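Local coordinates for histidinol-phosphate aminotransferase (Clostridium acetobutylicum, PDB 3FTB), which probably catalyses a pyridoxal 5'-phosphate-dependent transamination in histidine biosynthesis, with histidinol phosphate as the expected substrate, at residues I161-F166 with S195-E200; H168-A173 with Y204-I209; V148-P153 with I180-A185. All blocks are in the same frame, centred on the assembly; numbering follows the deposited sequence.

Contact 1 of 3, residues I161-F166 with S195-E200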
loop_
_atom_site.group_PDB
_atom_site.type_symbol
_atom_site.label_atom_id
_atom_site.label_comp_id
_atom_site.label_asym_id
_atom_site.label_seq_id
_atom_site.Cartn_x
_atom_site.Cartn_y
_atom_site.Cartn_z
ATOM N N ILE A 161 2.603 -25.361 14.766
ATOM C CA ILE A 161 2.248 -25.315 16.179
ATOM C C ILE A 161 1.315 -26.472 16.597
ATOM O O ILE A 161 0.177 -26.557 16.148
ATOM C CB ILE A 161 1.567 -23.988 16.537
ATOM C CG1 ILE A 161 2.479 -22.793 16.231
ATOM C CG2 ILE A 161 1.139 -23.988 18.006
ATOM C CD1 ILE A 161 1.764 -21.450 16.331
ATOM N N ASN A 162 1.821 -27.353 17.454
ATOM C CA ASN A 162 1.046 -28.431 18.068
ATOM C C ASN A 162 -0.180 -27.868 18.772
ATOM O O ASN A 162 -0.063 -27.185 19.795
ATOM C CB ASN A 162 1.948 -29.196 19.063
ATOM C CG ASN A 162 1.264 -30.408 19.701
ATOM O OD1 ASN A 162 0.169 -30.309 20.251
ATOM N ND2 ASN A 162 1.940 -31.547 19.662
ATOM N N LYS A 163 -1.363 -28.142 18.223
ATOM C CA LYS A 163 -2.577 -27.565 18.771
ATOM C C LYS A 163 -2.779 -27.995 20.217
ATOM O O LYS A 163 -2.961 -27.156 21.091
ATOM C CB LYS A 163 -3.797 -27.918 17.921
ATOM C CG LYS A 163 -4.914 -26.893 18.011
ATOM C CD LYS A 163 -6.212 -27.421 17.422
ATOM C CE LYS A 163 -6.232 -27.410 15.898
ATOM N NZ LYS A 163 -7.464 -28.113 15.405
ATOM N N GLU A 164 -2.712 -29.294 20.481
ATOM C CA GLU A 164 -2.948 -29.788 21.839
ATOM C C GLU A 164 -2.066 -29.108 22.913
ATOM O O GLU A 164 -2.576 -28.670 23.944
ATOM C CB GLU A 164 -2.865 -31.320 21.884
ATOM C CG GLU A 164 -2.863 -31.922 23.286
ATOM C CD GLU A 164 -1.457 -32.194 23.800
ATOM O OE1 GLU A 164 -0.634 -32.714 23.015
ATOM O OE2 GLU A 164 -1.174 -31.900 24.984
ATOM N N LYS A 165 -0.762 -28.990 22.658
ATOM C CA LYS A 165 0.168 -28.381 23.618
ATOM C C LYS A 165 -0.005 -26.868 23.756
ATOM O O LYS A 165 0.193 -26.304 24.835
ATOM C CB LYS A 165 1.620 -28.658 23.221
ATOM C CG LYS A 165 1.937 -30.098 22.893
ATOM C CD LYS A 165 3.434 -30.359 23.023
ATOM C CE LYS A 165 3.740 -31.847 23.070
ATOM N NZ LYS A 165 5.129 -32.107 23.547
ATOM N N PHE A 166 -0.343 -26.213 22.647
ATOM C CA PHE A 166 -0.450 -24.759 22.612
ATOM C C PHE A 166 -1.751 -24.279 23.256
ATOM O O PHE A 166 -1.858 -23.108 23.639
ATOM C CB PHE A 166 -0.361 -24.268 21.161
ATOM C CG PHE A 166 0.119 -22.841 21.013
ATOM C CD1 PHE A 166 1.467 -22.522 21.147
ATOM C CD2 PHE A 166 -0.773 -21.824 20.694
ATOM C CE1 PHE A 166 1.913 -21.207 20.992
ATOM C CE2 PHE A 166 -0.332 -20.516 20.534
ATOM C CZ PHE A 166 1.014 -20.213 20.687
ATOM N N SER A 195 -4.739 -27.440 10.704
ATOM C CA SER A 195 -3.383 -26.932 10.935
ATOM C C SER A 195 -3.365 -25.447 11.258
ATOM O O SER A 195 -2.459 -24.977 11.958
ATOM C CB SER A 195 -2.467 -27.228 9.746
ATOM O OG SER A 195 -1.996 -28.565 9.815
ATOM N N SER A 196 -4.364 -24.715 10.755
ATOM C CA SER A 196 -4.542 -23.303 11.110
ATOM C C SER A 196 -5.340 -23.148 12.395
ATOM O O SER A 196 -6.171 -23.983 12.738
ATOM C CB SER A 196 -5.223 -22.520 9.989
ATOM O OG SER A 196 -6.494 -23.052 9.701
ATOM N N PHE A 197 -5.070 -22.067 13.109
ATOM C CA PHE A 197 -5.827 -21.734 14.294
ATOM C C PHE A 197 -7.054 -20.920 13.930
ATOM O O PHE A 197 -7.755 -20.436 14.816
ATOM C CB PHE A 197 -4.958 -20.935 15.260
ATOM C CG PHE A 197 -4.032 -21.783 16.077
ATOM C CD1 PHE A 197 -2.895 -22.342 15.503
ATOM C CD2 PHE A 197 -4.296 -22.031 17.418
ATOM C CE1 PHE A 197 -2.044 -23.136 16.251
ATOM C CE2 PHE A 197 -3.444 -22.816 18.166
ATOM C CZ PHE A 197 -2.319 -23.371 17.584
ATOM N N VAL A 198 -7.314 -20.740 12.636
ATOM C CA VAL A 198 -8.465 -19.931 12.237
ATOM C C VAL A 198 -9.763 -20.472 12.847
ATOM O O VAL A 198 -10.640 -19.703 13.243
ATOM C CB VAL A 198 -8.606 -19.789 10.701
ATOM C CG1 VAL A 198 -7.560 -18.817 10.159
ATOM C CG2 VAL A 198 -8.542 -21.163 10.011
ATOM N N GLY A 199 -9.867 -21.796 12.940
ATOM C CA GLY A 199 -11.036 -22.430 13.528
ATOM C C GLY A 199 -11.096 -22.286 15.039
ATOM O O GLY A 199 -11.994 -22.840 15.696
ATOM N N GLU A 200 -10.127 -21.549 15.590
ATOM C CA GLU A 200 -10.074 -21.279 17.022
ATOM C C GLU A 200 -10.408 -19.821 17.323
ATOM O O GLU A 200 -10.461 -19.422 18.486
ATOM C CB GLU A 200 -8.682 -21.617 17.583
ATOM C CG GLU A 200 -8.541 -23.006 18.214
ATOM C CD GLU A 200 -8.209 -24.072 17.199
ATOM O OE1 GLU A 200 -7.774 -23.714 16.084
ATOM O OE2 GLU A 200 -8.377 -25.266 17.516
HETATM O O HOH W 1 -1.042 -26.714 13.739
#

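Contact 2 of 3, residues H168-A173 with Y204-I209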
loop_
_atom_site.group_PDB
_atom_site.type_symbol
_atom_site.label_atom_id
_atom_site.label_comp_id
_atom_site.label_asym_id
_atom_site.label_seq_id
_atom_site.Cartn_x
_atom_site.Cartn_y
_atom_site.Cartn_z
ATOM N N HIS A 168 -2.814 -24.795 26.070
ATOM C CA HIS A 168 -2.470 -24.285 27.392
ATOM C C HIS A 168 -1.964 -22.857 27.299
ATOM O O HIS A 168 -2.227 -22.041 28.178
ATOM C CB HIS A 168 -1.451 -25.196 28.062
ATOM C CG HIS A 168 -1.867 -26.631 28.067
ATOM N ND1 HIS A 168 -2.704 -27.159 29.024
ATOM C CD2 HIS A 168 -1.596 -27.642 27.205
ATOM C CE1 HIS A 168 -2.915 -28.439 28.767
ATOM N NE2 HIS A 168 -2.255 -28.755 27.667
ATOM N N VAL A 169 -1.252 -22.550 26.218
ATOM C CA VAL A 169 -0.844 -21.170 25.968
ATOM C C VAL A 169 -2.072 -20.313 25.644
ATOM O O VAL A 169 -2.246 -19.225 26.187
ATOM C CB VAL A 169 0.211 -21.061 24.823
ATOM C CG1 VAL A 169 0.776 -19.647 24.733
ATOM C CG2 VAL A 169 1.324 -22.028 25.036
ATOM N N LEU A 170 -2.934 -20.816 24.765
ATOM C CA LEU A 170 -4.115 -20.081 24.361
ATOM C C LEU A 170 -5.006 -19.778 25.561
ATOM O O LEU A 170 -5.447 -18.643 25.746
ATOM C CB LEU A 170 -4.898 -20.850 23.298
ATOM C CG LEU A 170 -4.284 -20.861 21.899
ATOM C CD1 LEU A 170 -5.355 -21.167 20.871
ATOM C CD2 LEU A 170 -3.603 -19.536 21.578
ATOM N N LYS A 171 -5.260 -20.795 26.380
ATOM C CA LYS A 171 -6.094 -20.632 27.572
ATOM C C LYS A 171 -5.524 -19.650 28.587
ATOM O O LYS A 171 -6.281 -19.009 29.289
ATOM C CB LYS A 171 -6.354 -21.977 28.253
ATOM C CG LYS A 171 -7.531 -22.755 27.686
ATOM C CD LYS A 171 -7.576 -24.182 28.239
ATOM C CE LYS A 171 -8.882 -24.873 27.876
ATOM N NZ LYS A 171 -9.530 -24.234 26.691
ATOM N N LEU A 172 -4.195 -19.546 28.679
ATOM C CA LEU A 172 -3.557 -18.558 29.559
ATOM C C LEU A 172 -3.579 -17.153 28.961
ATOM O O LEU A 172 -3.856 -16.176 29.664
ATOM C CB LEU A 172 -2.106 -18.936 29.869
ATOM C CG LEU A 172 -1.786 -20.034 30.885
ATOM C CD1 LEU A 172 -0.279 -20.152 31.035
ATOM C CD2 LEU A 172 -2.437 -19.756 32.233
ATOM N N ALA A 173 -3.263 -17.047 27.672
ATOM C CA ALA A 173 -3.323 -15.755 26.982
ATOM C C ALA A 173 -4.703 -15.123 27.141
ATOM O O ALA A 173 -4.825 -14.011 27.635
ATOM C CB ALA A 173 -2.973 -15.904 25.504
ATOM N N TYR A 204 -11.233 -17.780 21.225
ATOM C CA TYR A 204 -10.174 -16.968 21.824
ATOM C C TYR A 204 -10.035 -15.635 21.100
ATOM O O TYR A 204 -9.699 -15.602 19.914
ATOM C CB TYR A 204 -8.829 -17.710 21.793
ATOM C CG TYR A 204 -8.824 -19.015 22.547
ATOM C CD1 TYR A 204 -8.782 -19.042 23.937
ATOM C CD2 TYR A 204 -8.875 -20.225 21.869
ATOM C CE1 TYR A 204 -8.793 -20.241 24.626
ATOM C CE2 TYR A 204 -8.887 -21.433 22.553
ATOM C CZ TYR A 204 -8.848 -21.430 23.928
ATOM O OH TYR A 204 -8.862 -22.625 24.600
ATOM N N SER A 205 -10.288 -14.533 21.799
ATOM C CA SER A 205 -9.987 -13.228 21.217
ATOM C C SER A 205 -8.623 -12.665 21.653
ATOM O O SER A 205 -8.410 -11.455 21.647
ATOM C CB SER A 205 -11.134 -12.224 21.413
ATOM O OG SER A 205 -12.176 -12.752 22.211
ATOM N N CYS A 206 -7.714 -13.558 22.034
ATOM C CA CYS A 206 -6.293 -13.232 22.172
ATOM C C CYS A 206 -5.621 -13.529 20.839
ATOM O O CYS A 206 -4.624 -12.913 20.478
ATOM C CB CYS A 206 -5.626 -14.042 23.289
ATOM S SG CYS A 206 -5.487 -15.829 22.982
ATOM N N LEU A 207 -6.205 -14.466 20.098
ATOM C CA LEU A 207 -5.692 -14.854 18.792
ATOM C C LEU A 207 -5.784 -13.727 17.772
ATOM O O LEU A 207 -6.850 -13.141 17.563
ATOM C CB LEU A 207 -6.456 -16.066 18.245
ATOM C CG LEU A 207 -6.015 -17.491 18.570
ATOM C CD1 LEU A 207 -7.017 -18.462 17.979
ATOM C CD2 LEU A 207 -4.629 -17.762 18.025
ATOM N N PHE A 208 -4.662 -13.439 17.130
ATOM C CA PHE A 208 -4.666 -12.627 15.931
ATOM C C PHE A 208 -3.906 -13.398 14.850
ATOM O O PHE A 208 -2.734 -13.750 15.038
ATOM C CB PHE A 208 -4.017 -11.275 16.196
ATOM C CG PHE A 208 -4.037 -10.347 15.005
ATOM C CD1 PHE A 208 -5.145 -9.565 14.745
ATOM C CD2 PHE A 208 -2.949 -10.261 14.151
ATOM C CE1 PHE A 208 -5.176 -8.714 13.661
ATOM C CE2 PHE A 208 -2.971 -9.409 13.060
ATOM C CZ PHE A 208 -4.091 -8.633 12.814
ATOM N N ILE A 209 -4.574 -13.696 13.737
ATOM C CA ILE A 209 -3.950 -14.489 12.669
ATOM C C ILE A 209 -3.610 -13.637 11.451
ATOM O O ILE A 209 -4.397 -12.772 11.055
ATOM C CB ILE A 209 -4.861 -15.661 12.203
ATOM C CG1 ILE A 209 -5.430 -16.442 13.397
ATOM C CG2 ILE A 209 -4.131 -16.567 11.249
ATOM C CD1 ILE A 209 -4.393 -17.040 14.291
#

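Contact 3 of 3, residues V148-P153 with I180-A185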
loop_
_atom_site.group_PDB
_atom_site.type_symbol
_atom_site.label_atom_id
_atom_site.label_comp_id
_atom_site.label_asym_id
_atom_site.label_seq_id
_atom_site.Cartn_x
_atom_site.Cartn_y
_atom_site.Cartn_z
ATOM N N VAL A 148 2.784 -12.326 22.005
ATOM C CA VAL A 148 3.640 -13.343 21.413
ATOM C C VAL A 148 3.385 -13.311 19.914
ATOM O O VAL A 148 2.266 -13.050 19.488
ATOM C CB VAL A 148 3.295 -14.766 21.929
ATOM C CG1 VAL A 148 4.191 -15.831 21.261
ATOM C CG2 VAL A 148 3.411 -14.846 23.451
ATOM N N ILE A 149 4.424 -13.542 19.119
ATOM C CA ILE A 149 4.266 -13.788 17.682
ATOM C C ILE A 149 5.022 -15.067 17.306
ATOM O O ILE A 149 6.192 -15.251 17.643
ATOM C CB ILE A 149 4.711 -12.583 16.794
ATOM C CG1 ILE A 149 4.469 -12.887 15.309
ATOM C CG2 ILE A 149 6.178 -12.209 17.048
ATOM C CD1 ILE A 149 4.387 -11.656 14.426
ATOM N N ILE A 150 4.327 -15.958 16.617
ATOM C CA ILE A 150 4.834 -17.291 16.351
ATOM C C ILE A 150 4.346 -17.733 14.967
ATOM O O ILE A 150 3.205 -17.516 14.616
ATOM C CB ILE A 150 4.370 -18.265 17.460
ATOM C CG1 ILE A 150 5.022 -19.637 17.311
ATOM C CG2 ILE A 150 2.853 -18.398 17.468
ATOM C CD1 ILE A 150 4.672 -20.581 18.439
ATOM N N GLY A 151 5.227 -18.323 14.168
ATOM C CA GLY A 151 4.863 -18.748 12.828
ATOM C C GLY A 151 4.201 -20.114 12.791
ATOM O O GLY A 151 4.566 -21.022 13.532
ATOM N N ASN A 152 3.214 -20.254 11.916
ATOM C CA ASN A 152 2.529 -21.519 11.733
ATOM C C ASN A 152 2.193 -21.733 10.264
ATOM O O ASN A 152 1.131 -21.298 9.818
ATOM C CB ASN A 152 1.213 -21.519 12.505
ATOM C CG ASN A 152 0.547 -22.889 12.506
ATOM O OD1 ASN A 152 1.227 -23.914 12.403
ATOM N ND2 ASN A 152 -0.774 -22.917 12.633
ATOM N N PRO A 153 3.075 -22.428 9.516
ATOM C CA PRO A 153 4.335 -23.007 9.995
ATOM C C PRO A 153 5.465 -21.980 10.043
ATOM O O PRO A 153 5.413 -20.970 9.359
ATOM C CB PRO A 153 4.660 -24.095 8.948
ATOM C CG PRO A 153 3.692 -23.913 7.841
ATOM C CD PRO A 153 2.866 -22.706 8.086
ATOM N N ILE A 180 -1.828 -12.979 21.204
ATOM C CA ILE A 180 -0.933 -13.885 20.498
ATOM C C ILE A 180 -1.133 -13.790 18.988
ATOM O O ILE A 180 -2.221 -14.038 18.484
ATOM C CB ILE A 180 -1.008 -15.348 21.040
ATOM C CG1 ILE A 180 -2.232 -16.091 20.518
ATOM C CG2 ILE A 180 -0.970 -15.375 22.562
ATOM C CD1 ILE A 180 -1.880 -17.135 19.500
ATOM N N ILE A 181 -0.067 -13.399 18.288
ATOM C CA ILE A 181 -0.096 -13.172 16.844
ATOM C C ILE A 181 0.488 -14.345 16.070
ATOM O O ILE A 181 1.686 -14.623 16.173
ATOM C CB ILE A 181 0.730 -11.931 16.457
ATOM C CG1 ILE A 181 0.209 -10.681 17.173
ATOM C CG2 ILE A 181 0.725 -11.748 14.936
ATOM C CD1 ILE A 181 1.235 -9.578 17.247
ATOM N N ILE A 182 -0.343 -15.015 15.279
ATOM C CA ILE A 182 0.118 -16.181 14.533
ATOM C C ILE A 182 0.202 -15.940 13.035
ATOM O O ILE A 182 -0.826 -15.794 12.364
ATOM C CB ILE A 182 -0.761 -17.414 14.776
ATOM C CG1 ILE A 182 -0.943 -17.646 16.265
ATOM C CG2 ILE A 182 -0.092 -18.651 14.231
ATOM C CD1 ILE A 182 -1.524 -19.005 16.580
ATOM N N ASP A 183 1.433 -15.917 12.525
ATOM C CA ASP A 183 1.696 -15.721 11.102
ATOM C C ASP A 183 1.483 -17.027 10.313
ATOM O O ASP A 183 2.289 -17.966 10.394
ATOM C CB ASP A 183 3.117 -15.183 10.928
ATOM C CG ASP A 183 3.586 -15.196 9.483
ATOM O OD1 ASP A 183 2.791 -15.569 8.593
ATOM O OD2 ASP A 183 4.760 -14.837 9.244
ATOM N N GLU A 184 0.388 -17.084 9.558
ATOM C CA GLU A 184 0.010 -18.299 8.844
ATOM C C GLU A 184 0.074 -18.144 7.330
ATOM O O GLU A 184 -0.741 -18.707 6.605
ATOM C CB GLU A 184 -1.395 -18.740 9.264
ATOM C CG GLU A 184 -1.443 -19.400 10.645
ATOM C CD GLU A 184 -2.792 -20.000 10.940
ATOM O OE1 GLU A 184 -3.680 -20.049 10.040
ATOM O OE2 GLU A 184 -2.959 -20.428 12.092
ATOM N N ALA A 185 1.062 -17.393 6.857
ATOM C CA ALA A 185 1.157 -17.053 5.442
ATOM C C ALA A 185 1.442 -18.278 4.590
ATOM O O ALA A 185 1.204 -18.270 3.380
ATOM C CB ALA A 185 2.230 -16.001 5.226
HETATM O O HOH W 2 3.855 -19.286 8.067
#

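Contact 1 of 3, residues I161-F166 with S195-E200
The first turn of a helix, entered through I161 and N162, faces a loop that ends in a short 3-10 turn running to E200; the backbones stay well apart, the closest CA atoms, those of I161 and S195, being 7.9 Å from each other. F197 spans the gap. With its CG anti to the carbonyl carbon (chi1 -80°), the ring reaches over so that its far end, CZ, rests against I161 and F166, which lie side by side. The I161 methyl CG2 is the tightest neighbour, 3.5 Å from F197 CZ, and I161 CB lies near CE1 of the same ring. F166, its CG anti to the backbone N, brings CD2 to 3.8 Å from F197 CZ. The two phenyl planes are steeply inclined, at 72°, in an oblique arrangement.

Polar atoms meet at the outer margin. The chain of K163 bends at chi3 and that of E200 at chi2, and they cross obliquely, so the aliphatic part of the lysine lies against the carboxylate: K163 CD is 3.1 Å from E200 OE2. The salt bridge itself is long, 3.7 Å between K163 NZ and E200 OE2. No direct hydrogen bond joins the segments. Instead a water donates to both backbones, 2.7 Å from I161 O and 2.9 Å from S195 O. The helix start is fixed by its N-cap: N162 OD1 accepts from K165 N at 2.9 Å, the N-H coming from above the carbonyl plane.

Beneath this cluster lies the large sheet. I161 and F197 both touch I182 of strand 179-183, F166 rests on I180 of that strand, and F197 also reaches I209 of strand 207-212. Helix 135-141 borders the cluster through I138, which packs on F166.

Contact 2 of 3, residues H168-A173 with Y204-I209
The Y204 ring lies against the side of the helix, with L170 over one face. L170 CB sits 4.0 Å from the ring centroid and only 8° off the normal, a CH-pi contact. From there the L170 side chain crosses the tyrosine at about a right angle, placing CD1 3.8 Å from Y204 CD2. Its other methyl points to the strand, where L170 CD2 meets L207 CD2 at 4.1 Å.

At the phenol end, K171 NZ lies in the ring plane and donates to Y204 OH at 2.7 Å. The first side-chain bond of K171 points away from the strand segment, yet CG already lies near Y204 OH; the chain runs on extended until chi4, nearly eclipsed at 22°, turns NZ back onto the hydroxyl. A nearby ammonium may somewhat favour the phenolate. One turn after L170, A173 CB touches C206 SG at 3.6 Å, the sulfur standing between the backbone N and carbonyl carbon (chi1 67°).

Second-shell bonds hold the non-helical partner in place. The carboxylate of E174, next on the helix, accepts from S205 N and weakly from C206 N, and also touches Y204. Backbone bonds from C206 and F208 to I180 set the start of strand 207-212, while I180 packs on L170, A173 and L207. This is a helix laid on the large mixed sheet, as in the three-layer alpha-beta-alpha large domain of fold type I aminotransferases.

Contact 3 of 3, residues V148-P153 with I180-A185
Strands 148-151 and 180-183 run parallel, 20° apart: I150, I181 and D183 use both N and O across the ladder, while I149 bonds outward to L102, and I180 and I182 to F208. I181 N points straight at V148 O, 2.6 Å away, and I181 O accepts from I150 N at 3.0 Å. I150 O then takes D183 N at 3.2 Å, from above the carbonyl plane. D183 O has two donors, N152 N at 2.9 Å and a water; that water also donates to P153 O, at 2.6 Å, just past the cis peptide bond before P153.

Side chains complete the bonding. N152 ND2 donates chiefly to S195 O and only weakly, at 3.4 Å, to E184 OE2, with amide and carboxylate planes 78° apart; N152 OD1 accepts from I161 N. E184 OE2 receives F197 N, while OE1 forms a salt bridge with R211 NE. D183 OD1 accepts from A185 N in an Asx turn, leaving OD2 to Y111 OH.

Apolar contacts flank the ladder: I149 CD1 meets I181 CG2 at 3.7 Å on one face, and I150 lies beside I182 on the other. Joined in sequence through helix 163-176, the strands form a beta-alpha-beta unit. In fold type I enzymes a strand-end Asp faces the cofactor's pyridine nitrogen; the position of D183 at the end of its strand is consistent with such a role.

Overall arrangement
Contacts 1 and 2 share helix 163-176, which connects the two strands of contact 3 and lies over the sheet face bearing I150, I180 and I182. Their centres are about 10 Å apart, and F197 CE2 packs 3.7 Å from L170 CD1. Loop 195-200 is fixed to the strand ends of contact 3, S195 O lying 2.7 Å from N152 ND2 and F197 N 2.9 Å from E184 OE2. I182 N is 2.7 Å from F208 O of contact 2. Toward the probable active site, a bound phosphate, likely from the crystallisation liquor, lies about 6 Å from the E184 side chain and bonds weakly to S196 OG, which suggests that contacts 1 and 3 lie near the pocket.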